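Local coordinates for protein putative xylanase (Bacteroides fragilis, PDB 2P1G) that is of unknown function but may hydrolyse glycosyl bonds and belongs to an N-acetylmuramoyl-L-alanine amidase-like family, at residues D30-I35 against I75-G80; Q117-S122 against K149-K154; A179-T184 against S230-R235. All coordinates share one frame; numbering follows the deposited sequence.

Contact 1. Residues D30-I35 against I75-G80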
loop_
_atom_site.group_PDB
_atom_site.type_symbol
_atom_site.label_atom_id
_atom_site.label_comp_id
_atom_site.label_asym_id
_atom_site.label_seq_id
_atom_site.Cartn_x
_atom_site.Cartn_y
_atom_site.Cartn_z
ATOM N N ASP A 30 6.822 -22.406 1.503
ATOM C CA ASP A 30 7.510 -22.644 2.766
ATOM C C ASP A 30 8.685 -21.687 2.993
ATOM O O ASP A 30 9.008 -21.352 4.136
ATOM C CB ASP A 30 8.009 -24.095 2.826
ATOM C CG ASP A 30 6.871 -25.124 2.849
ATOM O OD1 ASP A 30 5.769 -24.836 3.367
ATOM O OD2 ASP A 30 7.098 -26.249 2.351
ATOM N N THR A 31 9.339 -21.266 1.912
ATOM C CA THR A 31 10.443 -20.316 2.027
ATOM C C THR A 31 10.047 -19.066 1.272
ATOM O O THR A 31 9.244 -19.128 0.347
ATOM C CB THR A 31 11.742 -20.881 1.430
ATOM O OG1 THR A 31 11.540 -21.169 0.038
ATOM C CG2 THR A 31 12.145 -22.158 2.151
ATOM N N GLU A 32 10.606 -17.932 1.669
ATOM C CA GLU A 32 10.233 -16.674 1.031
ATOM C C GLU A 32 11.023 -16.504 -0.257
ATOM O O GLU A 32 12.261 -16.551 -0.232
ATOM C CB GLU A 32 10.519 -15.507 1.979
ATOM C CG GLU A 32 10.091 -14.139 1.429
ATOM C CD GLU A 32 8.583 -13.949 1.411
ATOM O OE1 GLU A 32 7.865 -14.535 2.262
ATOM O OE2 GLU A 32 8.109 -13.175 0.544
ATOM N N ASP A 33 10.294 -16.311 -1.363
ATOM C CA ASP A 33 10.858 -15.953 -2.653
ATOM C C ASP A 33 9.826 -15.101 -3.381
ATOM O O ASP A 33 8.691 -14.950 -2.915
ATOM C CB ASP A 33 11.191 -17.202 -3.480
ATOM C CG ASP A 33 12.333 -16.975 -4.465
ATOM O OD1 ASP A 33 12.685 -15.812 -4.789
ATOM O OD2 ASP A 33 12.904 -17.990 -4.923
ATOM N N LEU A 34 10.198 -14.569 -4.532
ATOM C CA LEU A 34 9.289 -13.704 -5.266
ATOM C C LEU A 34 8.106 -14.497 -5.841
ATOM O O LEU A 34 8.295 -15.460 -6.597
ATOM C CB LEU A 34 10.036 -12.965 -6.378
ATOM C CG LEU A 34 9.268 -11.860 -7.120
ATOM C CD1 LEU A 34 8.929 -10.676 -6.172
ATOM C CD2 LEU A 34 10.065 -11.391 -8.284
ATOM N N ILE A 35 6.898 -14.099 -5.453
ATOM C CA ILE A 35 5.674 -14.674 -6.015
ATOM C C ILE A 35 4.950 -13.653 -6.883
ATOM O O ILE A 35 4.640 -12.558 -6.414
ATOM C CB ILE A 35 4.716 -15.166 -4.902
ATOM C CG1 ILE A 35 5.331 -16.367 -4.171
ATOM C CG2 ILE A 35 3.317 -15.522 -5.489
ATOM C CD1 ILE A 35 4.446 -16.911 -3.060
ATOM N N ILE A 75 10.192 -3.124 -5.095
ATOM C CA ILE A 75 9.065 -2.530 -4.333
ATOM C C ILE A 75 8.597 -3.363 -3.138
ATOM O O ILE A 75 8.175 -2.818 -2.079
ATOM C CB ILE A 75 7.898 -2.324 -5.294
ATOM C CG1 ILE A 75 8.262 -1.229 -6.320
ATOM C CG2 ILE A 75 6.621 -1.984 -4.555
ATOM C CD1 ILE A 75 7.485 -1.412 -7.628
ATOM N N ARG A 76 8.647 -4.681 -3.307
ATOM C CA ARG A 76 8.065 -5.588 -2.316
ATOM C C ARG A 76 8.986 -5.898 -1.153
ATOM O O ARG A 76 8.511 -6.139 -0.043
ATOM C CB ARG A 76 7.646 -6.904 -2.996
ATOM C CG ARG A 76 7.090 -7.959 -2.034
ATOM C CD ARG A 76 6.397 -9.079 -2.815
ATOM N NE ARG A 76 5.153 -8.655 -3.463
ATOM C CZ ARG A 76 4.508 -9.416 -4.354
ATOM N NH1 ARG A 76 4.995 -10.619 -4.665
ATOM N NH2 ARG A 76 3.386 -8.997 -4.928
ATOM N N TYR A 77 10.290 -5.871 -1.404
ATOM C CA TYR A 77 11.288 -6.241 -0.406
ATOM C C TYR A 77 12.127 -5.061 -0.003
ATOM O O TYR A 77 12.427 -4.214 -0.840
ATOM C CB TYR A 77 12.191 -7.370 -0.960
ATOM C CG TYR A 77 11.398 -8.632 -1.161
ATOM C CD1 TYR A 77 11.183 -9.511 -0.097
ATOM C CD2 TYR A 77 10.792 -8.907 -2.394
ATOM C CE1 TYR A 77 10.412 -10.664 -0.286
ATOM C CE2 TYR A 77 10.024 -10.052 -2.582
ATOM C CZ TYR A 77 9.847 -10.917 -1.512
ATOM O OH TYR A 77 9.103 -12.054 -1.698
ATOM N N ARG A 78 12.494 -5.009 1.283
ATOM C CA ARG A 78 13.377 -3.952 1.838
ATOM C C ARG A 78 14.669 -3.882 1.029
ATOM O O ARG A 78 15.445 -4.846 1.011
ATOM C CB ARG A 78 13.720 -4.274 3.298
ATOM C CG ARG A 78 14.404 -3.150 4.060
ATOM C CD ARG A 78 14.489 -3.496 5.538
ATOM N NE ARG A 78 13.171 -3.399 6.185
ATOM C CZ ARG A 78 12.375 -4.439 6.412
ATOM N NH1 ARG A 78 12.787 -5.663 6.094
ATOM N NH2 ARG A 78 11.188 -4.267 6.992
ATOM N N ASP A 79 14.882 -2.742 0.352
ATOM C CA ASP A 79 16.070 -2.532 -0.489
ATOM C C ASP A 79 16.202 -3.582 -1.596
ATOM O O ASP A 79 17.321 -3.858 -2.060
ATOM C CB ASP A 79 17.354 -2.501 0.363
ATOM C CG ASP A 79 17.329 -1.407 1.434
ATOM O OD1 ASP A 79 16.855 -0.296 1.146
ATOM O OD2 ASP A 79 17.786 -1.669 2.565
ATOM N N GLY A 80 15.084 -4.166 -2.022
ATOM C CA GLY A 80 15.094 -5.147 -3.103
ATOM C C GLY A 80 15.773 -6.474 -2.803
ATOM O O GLY A 80 16.032 -7.266 -3.725
HETATM O O HOH W 1 6.684 -12.506 -2.946
#

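Contact 2. Residues Q117-S122 against K149-K154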
loop_
_atom_site.group_PDB
_atom_site.type_symbol
_atom_site.label_atom_id
_atom_site.label_comp_id
_atom_site.label_asym_id
_atom_site.label_seq_id
_atom_site.Cartn_x
_atom_site.Cartn_y
_atom_site.Cartn_z
ATOM N N GLN A 117 1.295 12.884 11.123
ATOM C CA GLN A 117 0.974 11.845 12.100
ATOM C C GLN A 117 2.270 11.206 12.578
ATOM O O GLN A 117 3.215 11.082 11.814
ATOM C CB GLN A 117 0.084 10.767 11.491
ATOM C CG GLN A 117 -1.371 11.167 11.193
ATOM C CD GLN A 117 -2.209 11.486 12.431
ATOM O OE1 GLN A 117 -2.948 10.630 12.924
ATOM N NE2 GLN A 117 -2.108 12.725 12.926
ATOM N N LYS A 118 2.305 10.811 13.848
ATOM C CA LYS A 118 3.455 10.123 14.415
ATOM C C LYS A 118 3.171 8.648 14.286
ATOM O O LYS A 118 2.074 8.196 14.623
ATOM C CB LYS A 118 3.599 10.484 15.897
ATOM C CG LYS A 118 4.850 9.932 16.556
ATOM C CD LYS A 118 4.909 10.306 18.065
ATOM C CE LYS A 118 5.505 11.720 18.284
ATOM N NZ LYS A 118 7.000 11.684 18.503
ATOM N N LEU A 119 4.143 7.895 13.802
ATOM C CA LEU A 119 3.896 6.462 13.582
ATOM C C LEU A 119 3.945 5.723 14.898
ATOM O O LEU A 119 4.749 6.060 15.768
ATOM C CB LEU A 119 4.902 5.865 12.601
ATOM C CG LEU A 119 5.021 6.496 11.205
ATOM C CD1 LEU A 119 6.079 5.755 10.457
ATOM C CD2 LEU A 119 3.698 6.475 10.408
ATOM N N SER A 120 3.079 4.720 15.038
ATOM C CA SER A 120 3.097 3.838 16.200
ATOM C C SER A 120 2.700 2.464 15.712
ATOM O O SER A 120 1.505 2.173 15.572
ATOM C CB SER A 120 2.133 4.309 17.294
ATOM O OG SER A 120 2.304 3.506 18.470
ATOM N N LEU A 121 3.717 1.650 15.418
ATOM C CA LEU A 121 3.541 0.313 14.838
ATOM C C LEU A 121 3.813 -0.780 15.891
ATOM O O LEU A 121 4.832 -0.731 16.585
ATOM C CB LEU A 121 4.501 0.141 13.669
ATOM C CG LEU A 121 4.503 1.260 12.622
ATOM C CD1 LEU A 121 5.588 1.023 11.614
ATOM C CD2 LEU A 121 3.134 1.337 11.967
ATOM N N SER A 122 2.914 -1.761 15.990
ATOM C CA SER A 122 3.057 -2.835 16.970
ATOM C C SER A 122 2.102 -3.984 16.743
ATOM O O SER A 122 2.161 -4.975 17.467
ATOM C CB SER A 122 2.886 -2.306 18.407
ATOM O OG SER A 122 1.618 -1.684 18.620
ATOM N N LYS A 149 9.971 -0.803 16.069
ATOM C CA LYS A 149 10.556 0.166 16.998
ATOM C C LYS A 149 11.287 1.264 16.244
ATOM O O LYS A 149 11.259 2.430 16.657
ATOM C CB LYS A 149 11.505 -0.511 18.001
ATOM C CG LYS A 149 10.763 -1.252 19.112
ATOM C CD LYS A 149 11.718 -1.793 20.201
ATOM C CE LYS A 149 11.037 -2.889 21.027
ATOM N NZ LYS A 149 11.456 -4.253 20.574
ATOM N N ALA A 150 11.944 0.884 15.157
ATOM C CA ALA A 150 12.768 1.817 14.386
ATOM C C ALA A 150 11.900 2.807 13.622
ATOM O O ALA A 150 12.339 3.913 13.357
ATOM C CB ALA A 150 13.676 1.079 13.432
ATOM N N LEU A 151 10.676 2.403 13.273
ATOM C CA LEU A 151 9.731 3.301 12.594
ATOM C C LEU A 151 8.841 4.103 13.540
ATOM O O LEU A 151 8.426 5.223 13.216
ATOM C CB LEU A 151 8.873 2.519 11.579
ATOM C CG LEU A 151 9.508 2.338 10.192
ATOM C CD1 LEU A 151 8.605 1.530 9.266
ATOM C CD2 LEU A 151 9.820 3.689 9.560
ATOM N N SER A 152 8.537 3.547 14.706
ATOM C CA SER A 152 7.644 4.221 15.653
ATOM C C SER A 152 8.275 5.491 16.214
ATOM O O SER A 152 9.485 5.528 16.479
ATOM C CB SER A 152 7.202 3.262 16.756
ATOM O OG SER A 152 6.493 2.183 16.160
ATOM N N GLY A 153 7.461 6.534 16.334
ATOM C CA GLY A 153 7.918 7.846 16.799
ATOM C C GLY A 153 8.315 8.775 15.663
ATOM O O GLY A 153 8.477 9.982 15.881
ATOM N N LYS A 154 8.486 8.233 14.460
ATOM C CA LYS A 154 8.838 9.055 13.300
ATOM C C LYS A 154 7.583 9.719 12.753
ATOM O O LYS A 154 6.484 9.168 12.867
ATOM C CB LYS A 154 9.471 8.228 12.185
ATOM C CG LYS A 154 10.659 7.366 12.585
ATOM C CD LYS A 154 11.940 8.135 12.715
ATOM C CE LYS A 154 13.092 7.165 12.989
ATOM N NZ LYS A 154 14.413 7.742 12.578
#

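Contact 3. Residues A179-T184 against S230-R235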
loop_
_atom_site.group_PDB
_atom_site.type_symbol
_atom_site.label_atom_id
_atom_site.label_comp_id
_atom_site.label_asym_id
_atom_site.label_seq_id
_atom_site.Cartn_x
_atom_site.Cartn_y
_atom_site.Cartn_z
ATOM N N ALA A 179 -2.811 6.134 0.197
ATOM C CA ALA A 179 -2.826 5.299 1.421
ATOM C C ALA A 179 -3.776 5.897 2.451
ATOM O O ALA A 179 -3.657 7.073 2.821
ATOM C CB ALA A 179 -1.412 5.171 2.019
ATOM N N LEU A 180 -4.711 5.081 2.927
ATOM C CA LEU A 180 -5.719 5.535 3.883
ATOM C C LEU A 180 -5.156 5.313 5.286
ATOM O O LEU A 180 -4.921 4.156 5.696
ATOM C CB LEU A 180 -6.993 4.718 3.721
ATOM C CG LEU A 180 -7.767 4.799 2.402
ATOM C CD1 LEU A 180 -9.195 4.361 2.638
ATOM C CD2 LEU A 180 -7.761 6.161 1.808
ATOM N N THR A 181 -4.957 6.409 6.000
ATOM C CA THR A 181 -4.326 6.410 7.317
ATOM C C THR A 181 -5.374 6.085 8.364
ATOM O O THR A 181 -6.558 6.369 8.175
ATOM C CB THR A 181 -3.611 7.763 7.652
ATOM O OG1 THR A 181 -4.533 8.851 7.553
ATOM C CG2 THR A 181 -2.465 8.017 6.684
ATOM N N THR A 182 -4.913 5.488 9.463
ATOM C CA THR A 182 -5.804 4.961 10.491
ATOM C C THR A 182 -5.240 5.265 11.878
ATOM O O THR A 182 -4.025 5.456 12.034
ATOM C CB THR A 182 -6.035 3.414 10.325
ATOM O OG1 THR A 182 -6.933 2.939 11.341
ATOM C CG2 THR A 182 -4.705 2.603 10.435
ATOM N N ASN A 183 -6.133 5.329 12.872
ATOM C CA ASN A 183 -5.703 5.476 14.266
ATOM C C ASN A 183 -5.942 4.199 15.038
ATOM O O ASN A 183 -5.881 4.182 16.272
ATOM C CB ASN A 183 -6.426 6.651 14.936
ATOM C CG ASN A 183 -7.933 6.533 14.869
ATOM O OD1 ASN A 183 -8.501 5.440 14.661
ATOM N ND2 ASN A 183 -8.610 7.663 15.122
ATOM N N THR A 184 -6.219 3.118 14.323
ATOM C CA THR A 184 -6.448 1.841 15.005
ATOM C C THR A 184 -5.144 1.413 15.680
ATOM O O THR A 184 -4.053 1.624 15.124
ATOM C CB THR A 184 -7.030 0.772 14.048
ATOM O OG1 THR A 184 -7.608 -0.301 14.809
ATOM C CG2 THR A 184 -5.979 0.236 13.095
ATOM N N SER A 230 -12.335 4.981 12.336
ATOM C CA SER A 230 -10.919 4.578 12.438
ATOM C C SER A 230 -10.015 5.155 11.332
ATOM O O SER A 230 -8.794 5.103 11.452
ATOM C CB SER A 230 -10.796 3.054 12.460
ATOM O OG SER A 230 -11.102 2.481 11.191
ATOM N N LEU A 231 -10.610 5.695 10.265
ATOM C CA LEU A 231 -9.816 6.356 9.232
ATOM C C LEU A 231 -9.597 7.829 9.560
ATOM O O LEU A 231 -10.509 8.516 10.016
ATOM C CB LEU A 231 -10.470 6.206 7.860
ATOM C CG LEU A 231 -10.545 4.764 7.356
ATOM C CD1 LEU A 231 -11.137 4.711 5.945
ATOM C CD2 LEU A 231 -9.173 4.043 7.428
ATOM N N THR A 232 -8.382 8.312 9.328
ATOM C CA THR A 232 -8.061 9.670 9.720
ATOM C C THR A 232 -7.756 10.584 8.538
ATOM O O THR A 232 -7.848 11.810 8.673
ATOM C CB THR A 232 -6.894 9.708 10.712
ATOM O OG1 THR A 232 -5.736 9.113 10.111
ATOM C CG2 THR A 232 -7.252 8.940 12.016
ATOM N N GLY A 233 -7.376 10.012 7.391
ATOM C CA GLY A 233 -6.864 10.854 6.310
ATOM C C GLY A 233 -6.197 10.024 5.243
ATOM O O GLY A 233 -6.456 8.803 5.151
ATOM N N ILE A 234 -5.383 10.670 4.405
ATOM C CA ILE A 234 -4.654 9.971 3.382
ATOM C C ILE A 234 -3.223 10.452 3.228
ATOM O O ILE A 234 -2.887 11.584 3.603
ATOM C CB ILE A 234 -5.355 10.076 1.996
ATOM C CG1 ILE A 234 -5.531 11.534 1.578
ATOM C CG2 ILE A 234 -6.722 9.312 2.013
ATOM C CD1 ILE A 234 -6.057 11.724 0.072
ATOM N N ARG A 235 -2.384 9.571 2.703
ATOM C CA ARG A 235 -1.109 9.989 2.152
ATOM C C ARG A 235 -1.215 9.804 0.639
ATOM O O ARG A 235 -1.883 8.874 0.158
ATOM C CB ARG A 235 0.036 9.134 2.712
ATOM C CG ARG A 235 0.162 9.254 4.258
ATOM C CD ARG A 235 1.382 8.441 4.743
ATOM N NE ARG A 235 2.660 8.915 4.192
ATOM C CZ ARG A 235 3.811 8.293 4.418
ATOM N NH1 ARG A 235 3.815 7.183 5.157
ATOM N NH2 ARG A 235 4.947 8.768 3.924
HETATM O O HOH W 2 -3.553 8.668 11.553
#

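Contact 1. Residues D30-I35 against I75-G80
The guanidinium of Arg76 reaches the backbone of Ile35 with an edge, NH1 lying 2.6 Å from Ile35 O. The acceptor is almost in the guanidinium plane and NH1 lies in the plane of the carbonyl, although the N-H...O angle of 146° leaves the bond somewhat bent. Beside this bond sits a water that accepts from Ile35 N (3.0 Å) and also from Arg76 NH1, and donates to Tyr77 OH at 2.8 Å. It thereby joins the last residue of the helix and the one just after it to one peptide of the loop. Tyr77 OH in turn donates to the carboxylate of Glu32, the two side chains meeting tip to tip; the position of OE2 is less certain than the rest, and the length of that bond is doubtful. Leu34 supplies the apolar part, its CD1 coming up to the ring edge of Tyr77 at CE2, 3.8 Å away.

Several neighbours hold these groups in place. The Arg76 chain leaves with CG anti to the backbone N (chi1 177°), which lays CG over one face of the Tyr77 ring, 3.6 Å above its plane. NE of the same arginine forms a salt bridge with Glu48, while Glu32 OE1 pairs with Arg88. Within the loop, Leu34 N bonds to Asp33 OD1 at 2.8 Å.

The contact joins the C-terminal end of helix 65-76, where Tyr77 departs from helical geometry, to the irregular loop between helices 10-14 and 43-54. With Arg76 also salt-bridged to Glu48, helix 43-54 is connected to the same helix end within the amidase-like family region.

Contact 2. Residues Q117-S122 against K149-K154
Leu119 exchanges two short backbone bonds with the turn that ends helix 138-151: its N donates to Lys154 O at 2.8 Å, and its O accepts from Gly153 N at the same 2.8 Å. Both N-H groups point closely at their acceptors. The first donor approaches Lys154 O nearly along the C=O axis, whereas Gly153 N is tilted 28° from the plane of the Leu119 carbonyl. A third bond runs from Leu121 N to Ser152 OG, 2.9 Å long and also close to straight. The serine OG stands anti to its own carbonyl carbon (chi1 -61°), where it also bonds to Glu148 O one helical turn back, so that a single hydroxyl ties the extended segment to the end of the helix.

Residues 151-154 form a type II beta turn, with Gly153 at the third position, where phi is positive. Lys118 lies over this turn. Its CG is 3.7 Å from Gly153 CA, and bends farther along the chain return NZ to Gly153 O for a weak bond.

Next to these bonds, Leu121 and Leu151 pack at an angle to one another, CD1 of Leu121 resting 3.6 Å from Leu151 CB. Leu119 enters with CB against the Leu151 carbonyl, 3.6 Å from Leu151 O.

Helix 92-101 adjoins this apolar side, with Ser93 touching Leu119 and Asp94 touching Leu151, while Tyr91 meets Leu121. The contact thus continues the two-stranded pairing of 116-118 with 155-157, begun by Gln117 and Val156, into the end of helix 138-151 and toward helix 123-126.

Contact 3. Residues A179-T184 against S230-R235
Thr181 and Thr232 both place OG1 between the backbone N and the carbonyl carbon (chi1 56° and 59°), which brings the two hydroxyls to 2.8 Å, OG1 to OG1, in a hydrogen bond that either could donate. The side chains cross at about a right angle. Thr182 is rotated differently: its OG1 is anti to the backbone N (chi1 -179°) and donates to Ser230 O at 2.9 Å. The same hydroxyl accepts from Thr184 N, 3.1 Å away, closing an ST turn where the strand ends. Asn183 N donates to Ser230 O as well, so that this carbonyl is gripped twice.

The strands run antiparallel. Ala179 and Arg235 form a hydrogen-bonded pair with reciprocal bonds, 2.9 Å from Ala179 N to Arg235 O. Farther along, Thr181 O accepts from Thr232 N and Thr181 N donates to Gly233 O. This is a beta bulge, and in it Thr232 directs its side chain toward the partner strand. On the face of Thr181, CG2 of that residue lies 3.8 Å from Arg235 CG, while the arginine guanidinium continues to a salt bridge with Asp107.

Leu180, Leu231 and Ile234 point to the other face, toward Leu225 of helix 221-226. Packing here is tight, Leu180 CD2 standing only 3.3 Å from Ile234 CG2.

A water bonded to Thr232 OG1 at 2.7 Å also donates to Thr182 O. The chemistry is thus divided: the three aliphatic residues pack against a helix, Thr182 on their face spends its hydroxyl at the strand end on Ser230 O and Thr184 N, and the Thr181-Thr232 hydroxyl pair and water serve the bulge.

In the fold
Contact 3 is the buried one, a strand pairing within the main antiparallel sheet; contacts 1 and 2 are partly buried and lie farther out, contact 1 across the chain's centre from contact 3. Backbone-to-backbone bonds are prominent in contacts 2 and 3, with serine or threonine hydroxyls adding to them. Contact 1 instead relies on side-chain tips and a bridging water to hold an irregular loop. Contacts 2 and 3 touch through Gln117 and Thr232, and Tyr158 packs against both. Contacts 1 and 2 do not touch, but Arg78, next to Tyr77 in the chain, forms a salt bridge with Asp94, which also touches Leu151, and a cation-pi interaction with Tyr147 of helix 138-151.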